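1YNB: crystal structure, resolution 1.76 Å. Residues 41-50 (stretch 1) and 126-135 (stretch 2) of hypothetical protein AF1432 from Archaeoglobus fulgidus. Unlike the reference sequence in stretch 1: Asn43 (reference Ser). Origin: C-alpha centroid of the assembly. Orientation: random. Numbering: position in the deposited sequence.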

# COMPACT_ATOMS: atom_id res chain seq x y z
N GLU A 41 -2.47 -5.27 -8.58
CA GLU A 41 -1.73 -4.02 -8.44
C GLU A 41 -1.33 -3.41 -9.80
O GLU A 41 -1.36 -2.19 -9.98
CB GLU A 41 -0.50 -4.25 -7.55
CG GLU A 41 -0.94 -4.49 -6.09
CD GLU A 41 0.18 -5.05 -5.21
OE1 GLU A 41 1.09 -5.71 -5.76
OE2 GLU A 41 0.11 -4.85 -3.98
N HIS A 42 -0.92 -4.27 -10.75
CA HIS A 42 -0.60 -3.80 -12.11
C HIS A 42 -1.87 -3.11 -12.73
O HIS A 42 -1.77 -2.01 -13.26
CB HIS A 42 -0.19 -4.99 -12.99
CG HIS A 42 -0.20 -4.71 -14.46
ND1 HIS A 42 0.58 -3.73 -15.03
CD2 HIS A 42 -0.92 -5.27 -15.47
CE1 HIS A 42 0.35 -3.70 -16.34
NE2 HIS A 42 -0.55 -4.62 -16.63
N ASN A 43 -3.02 -3.77 -12.65
CA ASN A 43 -4.29 -3.24 -13.23
C ASN A 43 -4.71 -1.93 -12.56
O ASN A 43 -5.23 -1.01 -13.20
CB ASN A 43 -5.42 -4.23 -13.04
CG ASN A 43 -5.19 -5.53 -13.77
OD1 ASN A 43 -5.66 -6.58 -13.33
ND2 ASN A 43 -4.48 -5.47 -14.89
N PHE A 44 -4.51 -1.88 -11.24
CA PHE A 44 -4.82 -0.67 -10.49
C PHE A 44 -4.10 0.51 -11.08
O PHE A 44 -4.72 1.52 -11.44
CB PHE A 44 -4.40 -0.84 -9.01
CG PHE A 44 -4.40 0.45 -8.22
CD1 PHE A 44 -5.63 1.05 -7.82
CD2 PHE A 44 -3.19 1.09 -7.88
CE1 PHE A 44 -5.62 2.24 -7.11
CE2 PHE A 44 -3.19 2.31 -7.16
CZ PHE A 44 -4.43 2.88 -6.78
N ARG A 45 -2.76 0.43 -11.14
CA ARG A 45 -2.06 1.59 -11.64
C ARG A 45 -2.24 1.78 -13.14
O ARG A 45 -2.25 2.92 -13.60
CB ARG A 45 -0.57 1.56 -11.27
CG ARG A 45 0.12 2.86 -11.66
CD ARG A 45 1.43 3.12 -10.95
NE ARG A 45 2.42 2.07 -11.24
CZ ARG A 45 3.71 2.18 -10.90
NH1 ARG A 45 4.15 3.26 -10.29
NH2 ARG A 45 4.55 1.18 -11.14
N ALA A 46 -2.40 0.69 -13.88
CA ALA A 46 -2.58 0.84 -15.32
C ALA A 46 -3.91 1.59 -15.55
O ALA A 46 -4.01 2.39 -16.50
CB ALA A 46 -2.62 -0.51 -15.99
N ALA A 47 -4.91 1.30 -14.72
CA ALA A 47 -6.20 1.99 -14.86
C ALA A 47 -6.05 3.47 -14.63
O ALA A 47 -6.55 4.28 -15.42
CB ALA A 47 -7.26 1.36 -13.92
N ILE A 48 -5.32 3.87 -13.58
CA ILE A 48 -5.09 5.27 -13.35
C ILE A 48 -4.29 5.87 -14.52
O ILE A 48 -4.59 6.97 -15.02
CB ILE A 48 -4.38 5.45 -11.97
CG1 ILE A 48 -5.38 5.05 -10.87
CG2 ILE A 48 -3.89 6.90 -11.75
CD1 ILE A 48 -4.77 5.00 -9.49
N ILE A 49 -3.27 5.16 -15.00
CA ILE A 49 -2.54 5.69 -16.15
C ILE A 49 -3.45 5.87 -17.39
O ILE A 49 -3.30 6.85 -18.12
CB ILE A 49 -1.38 4.76 -16.52
CG1 ILE A 49 -0.32 4.86 -15.38
CG2 ILE A 49 -0.72 5.20 -17.84
CD1 ILE A 49 0.86 3.79 -15.55
N ALA A 50 -4.35 4.91 -17.62
CA ALA A 50 -5.22 4.96 -18.80
C ALA A 50 -6.11 6.21 -18.72
O ALA A 50 -6.35 6.88 -19.73
CB ALA A 50 -6.05 3.71 -18.91
N LEU A 126 3.02 1.17 -20.28
CA LEU A 126 3.63 2.24 -19.50
C LEU A 126 3.72 1.81 -18.03
O LEU A 126 4.69 2.18 -17.36
CB LEU A 126 2.81 3.54 -19.53
CG LEU A 126 3.26 4.70 -20.40
CD1 LEU A 126 2.43 5.94 -20.00
CD2 LEU A 126 4.78 5.02 -20.22
N GLU A 127 2.68 1.13 -17.53
CA GLU A 127 2.69 0.69 -16.13
C GLU A 127 3.94 -0.21 -15.92
O GLU A 127 4.69 -0.10 -14.89
CB GLU A 127 1.41 -0.06 -15.79
CG GLU A 127 1.09 -0.11 -14.27
CD GLU A 127 2.03 -1.01 -13.44
OE1 GLU A 127 2.35 -2.14 -13.90
OE2 GLU A 127 2.42 -0.58 -12.33
N LEU A 128 4.11 -1.13 -16.85
CA LEU A 128 5.27 -2.05 -16.81
C LEU A 128 6.58 -1.27 -16.83
O LEU A 128 7.49 -1.58 -16.04
CB LEU A 128 5.22 -3.01 -18.01
CG LEU A 128 6.45 -3.92 -18.22
CD1 LEU A 128 6.59 -4.94 -17.08
CD2 LEU A 128 6.21 -4.66 -19.50
N ALA A 129 6.70 -0.26 -17.69
CA ALA A 129 7.93 0.54 -17.74
C ALA A 129 8.16 1.25 -16.39
O ALA A 129 9.27 1.30 -15.89
CB ALA A 129 7.87 1.59 -18.90
N PHE A 130 7.11 1.83 -15.80
CA PHE A 130 7.29 2.49 -14.50
C PHE A 130 7.76 1.46 -13.44
O PHE A 130 8.65 1.76 -12.63
CB PHE A 130 5.97 3.11 -13.98
CG PHE A 130 5.80 4.54 -14.37
CD1 PHE A 130 5.35 4.88 -15.66
CD2 PHE A 130 6.10 5.55 -13.47
CE1 PHE A 130 5.20 6.24 -16.02
CE2 PHE A 130 5.96 6.89 -13.80
CZ PHE A 130 5.50 7.25 -15.09
N GLN A 131 7.16 0.27 -13.46
CA GLN A 131 7.48 -0.76 -12.47
C GLN A 131 8.91 -1.29 -12.73
O GLN A 131 9.63 -1.66 -11.79
CB GLN A 131 6.47 -1.91 -12.51
CG GLN A 131 6.67 -2.93 -11.36
CD GLN A 131 6.60 -2.33 -9.95
OE1 GLN A 131 5.51 -2.03 -9.45
NE2 GLN A 131 7.77 -2.16 -9.30
N GLY A 132 9.31 -1.26 -13.99
CA GLY A 132 10.67 -1.67 -14.36
C GLY A 132 11.70 -0.69 -13.79
O GLY A 132 12.75 -1.10 -13.25
N VAL A 133 11.43 0.61 -13.93
CA VAL A 133 12.31 1.64 -13.39
C VAL A 133 12.34 1.52 -11.87
O VAL A 133 13.42 1.66 -11.28
CB VAL A 133 11.83 3.05 -13.79
CG1 VAL A 133 12.54 4.14 -12.99
CG2 VAL A 133 12.14 3.27 -15.28
N GLU A 134 11.19 1.28 -11.25
CA GLU A 134 11.13 1.17 -9.77
C GLU A 134 11.91 -0.06 -9.29
O GLU A 134 12.66 0.02 -8.31
CB GLU A 134 9.67 1.09 -9.30
CG GLU A 134 9.00 2.44 -9.52
CD GLU A 134 7.48 2.38 -9.75
OE1 GLU A 134 6.90 3.48 -9.97
OE2 GLU A 134 6.88 1.28 -9.69
N TYR A 135 11.73 -1.18 -9.97
CA TYR A 135 12.44 -2.40 -9.55
C TYR A 135 13.94 -2.38 -9.88
O TYR A 135 14.71 -3.14 -9.26
CB TYR A 135 11.81 -3.64 -10.17
CG TYR A 135 10.51 -4.12 -9.52
CD1 TYR A 135 10.26 -3.90 -8.16
CD2 TYR A 135 9.60 -4.89 -10.23
CE1 TYR A 135 9.13 -4.45 -7.53
CE2 TYR A 135 8.47 -5.45 -9.62
CZ TYR A 135 8.24 -5.23 -8.27
OH TYR A 135 7.15 -5.75 -7.65

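Two helices cross steeply and are held together mainly by a largely buried network of charged and polar side chains, in which Arg45 and Glu127 interlock, with a small apolar patch at one end. The helix axes approach to 9.5 Å, their N-to-C directions differ by 118°, and the contacts span about two turns of each helix, burying 420 Å² in total. The backbones come nearest at Ala46 and Glu127, whose CA atoms lie 5.3 Å apart. The small side chain of Ala46 accompanies this close approach: its CB lies 4.1 Å from CB of Glu127, and its backbone N is 3.6 Å from Glu127 CG.

Glu127 points toward the first helix and sits as a knob among His42, Arg45, Ala46 and Ile49. Its carboxylate serves two partners. Glu127 OE1 accepts a short, nearly linear hydrogen bond from His42 ND1 (2.6 Å, 173°), lying at the edge of the imidazole near the ring plane, where the ND1 hydrogen is directed. The CA-to-CB bond of His42 points sideways, but the end of its side chain comes nearer and brings ND1 within reach. Glu127 OE2 accepts hydrogen bonds from Arg45 NE at 2.9 Å and from Arg45 NH2 at 3.0 Å; one oxygen thus bridges two nitrogens of the guanidinium, and the angles of 151° and 142° are correspondingly bent.

Arg45 returns the interlock, its side chain sitting among Glu127, Phe130, Gln131 and Glu134. Glu134, one turn beyond Phe130, meets the guanidinium with both carboxylate oxygens: Arg45 NH1 donates to Glu134 OE1 at 2.8 Å and Arg45 NH2 to Glu134 OE2 at 2.7 Å, a two-pronged salt bridge. Arg45 NH2 is therefore shared between the two glutamates, and the positive charge lies between two carboxylates that approach near its plane. CB of Phe130 lies over one face of the guanidinium, 3.7 Å from Arg45 NH2. The CA-to-CB bond of Phe130 points toward the first helix, whereas the end of its side chain leads away.

One turn after Arg45, Ile49 supplies the apolar part of the contact. Ile49 CD1 packs 3.6 Å from CA of Glu127, and Ile49 CG2 meets CD1 of Leu126 at 3.9 Å. The aliphatic base of Glu127 is thus covered by isoleucine while its carboxylate is bound by histidine and arginine, allowing one residue to join the apolar and polar parts of the contact.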